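Aureochrome1 (PDB 3UE6) senses blue light through a LOV domain, a PAS-type module that binds flavin mononucleotide, seen here in its dark state. Local coordinates at the interface of chains A and B. Coordinates in Å, arbitrary orientation; residue numbers count along the deposited sequence, not the author numbering. Chains: chain A/B, Aureochrome1.

The interface of chains A and B. Residues chain A 38, 41-42, 44, 48; chain B 108, 128, 130-133, 143.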
# COMPACT_ATOMS: atom_id res chain seq x y z
N VAL A 38 -0.24 2.26 5.17
CA VAL A 38 -1.44 3.09 5.07
C VAL A 38 -1.11 4.57 5.24
O VAL A 38 -1.63 5.42 4.52
CB VAL A 38 -2.47 2.68 6.14
CG1 VAL A 38 -3.71 3.57 6.06
CG2 VAL A 38 -2.84 1.20 5.97
N LEU A 41 0.40 5.72 1.98
CA LEU A 41 -0.52 5.80 0.86
C LEU A 41 -1.51 6.95 0.98
O LEU A 41 -2.12 7.36 -0.00
CB LEU A 41 -1.26 4.47 0.69
CG LEU A 41 -0.42 3.24 0.35
CD1 LEU A 41 -1.26 1.98 0.37
CD2 LEU A 41 0.27 3.41 -1.00
N GLN A 42 -1.66 7.47 2.19
CA GLN A 42 -2.59 8.57 2.44
C GLN A 42 -1.92 9.93 2.34
O GLN A 42 -2.59 10.94 2.11
CB GLN A 42 -3.27 8.39 3.79
CG GLN A 42 -4.25 7.24 3.84
CD GLN A 42 -4.90 7.09 5.20
OE1 GLN A 42 -4.23 7.12 6.23
NE2 GLN A 42 -6.22 6.92 5.21
N ALA A 44 0.34 10.06 0.13
CA ALA A 44 0.39 9.96 -1.32
C ALA A 44 -0.98 10.33 -1.85
O ALA A 44 -1.98 9.70 -1.50
CB ALA A 44 0.75 8.55 -1.74
N PHE A 48 1.32 6.72 -6.31
CA PHE A 48 2.15 5.71 -5.67
C PHE A 48 2.34 4.47 -6.54
O PHE A 48 1.64 4.27 -7.53
CB PHE A 48 1.58 5.31 -4.31
CG PHE A 48 0.23 4.64 -4.39
CD1 PHE A 48 0.14 3.26 -4.53
CD2 PHE A 48 -0.94 5.38 -4.32
CE1 PHE A 48 -1.10 2.64 -4.60
CE2 PHE A 48 -2.18 4.76 -4.39
CZ PHE A 48 -2.26 3.39 -4.53
N ASP B 108 -11.71 5.32 8.15
CA ASP B 108 -10.86 4.18 8.47
C ASP B 108 -11.36 3.44 9.70
O ASP B 108 -11.62 4.05 10.74
CB ASP B 108 -9.42 4.64 8.71
CG ASP B 108 -8.90 5.54 7.60
OD1 ASP B 108 -9.30 5.36 6.43
OD2 ASP B 108 -8.07 6.43 7.91
N PHE B 128 -8.30 -4.11 8.57
CA PHE B 128 -8.30 -2.65 8.56
C PHE B 128 -8.49 -2.09 7.14
O PHE B 128 -7.75 -2.45 6.22
CB PHE B 128 -6.99 -2.14 9.15
CG PHE B 128 -6.86 -0.64 9.14
CD1 PHE B 128 -6.19 0.00 8.10
CD2 PHE B 128 -7.39 0.13 10.16
CE1 PHE B 128 -6.06 1.38 8.09
CE2 PHE B 128 -7.27 1.51 10.14
CZ PHE B 128 -6.61 2.13 9.11
N ALA B 130 -8.82 1.49 4.76
CA ALA B 130 -8.64 2.93 4.65
C ALA B 130 -8.84 3.35 3.20
O ALA B 130 -8.46 2.62 2.28
CB ALA B 130 -7.27 3.33 5.14
N GLY B 131 -9.45 4.51 3.00
CA GLY B 131 -9.64 5.05 1.67
C GLY B 131 -8.46 5.89 1.24
O GLY B 131 -7.97 6.73 2.00
N LEU B 132 -7.99 5.65 0.02
CA LEU B 132 -6.87 6.41 -0.53
C LEU B 132 -7.37 7.54 -1.43
O LEU B 132 -7.84 7.29 -2.55
CB LEU B 132 -5.91 5.49 -1.28
CG LEU B 132 -5.35 4.35 -0.43
CD1 LEU B 132 -4.39 3.47 -1.22
CD2 LEU B 132 -4.67 4.90 0.83
N ARG B 133 -7.28 8.77 -0.94
CA ARG B 133 -7.85 9.92 -1.62
C ARG B 133 -6.84 10.65 -2.49
O ARG B 133 -5.64 10.63 -2.21
CB ARG B 133 -8.44 10.89 -0.59
CG ARG B 133 -9.49 10.27 0.31
CD ARG B 133 -9.82 11.17 1.49
NE ARG B 133 -10.71 10.52 2.44
CZ ARG B 133 -12.03 10.72 2.49
NH1 ARG B 133 -12.61 11.57 1.65
NH2 ARG B 133 -12.76 10.08 3.39
N VAL B 143 -7.05 0.52 0.69
CA VAL B 143 -6.12 -0.48 1.21
C VAL B 143 -6.83 -1.34 2.25
O VAL B 143 -7.58 -0.83 3.08
CB VAL B 143 -4.88 0.12 1.89
CG1 VAL B 143 -3.61 -0.50 1.33
CG2 VAL B 143 -4.86 1.63 1.76
O HOH W 1 -4.46 11.15 0.13
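A:Phe48 and B:Leu132 meet at about a right angle, with CZ at the ring's tip 3.9 Å from the methyl CD1 of B:Leu132, while one face of the same ring carries CD2 of A:Leu41, offset toward the rim. The other ring, B:Phe128, turns its CD1–CE1 side to A:Val38, and CE1 sits 3.8 Å from CG1 of that valine, with CG2 also near it. Here helix 36-43 of chain A lies on strands 122-133 and 139-149 of chain B's PAS sheet, in one patch of an interface between two copies that is not an exact two-fold; whether this pairing exists in solution the structure alone does not show. With CG1 anti to its backbone N (chi1 179°), A:Val38 also places that methyl 3.7 Å from CB of B:Ala130. An alanine here removes both branch methyls and would probably open a gap beside CB of B:Ala130 and CE1 of B:Phe128. One turn on, A:Leu41 packs CB 3.4 Å from CD2 of B:Leu132 and sends CD1 to CG1 of B:Val143. A:Gln42, extended beyond CG, reaches tip to tip toward B:Asp108: a weak but nearly straight hydrogen bond from NE2 to OD2, 3.3 Å, with amide and carboxylate planes 43° apart. Beyond the apolar strip, a water bridges the chains, 2.7 Å from the backbone O of A:Gln42 and 2.7 Å from the backbone O of B:Arg133.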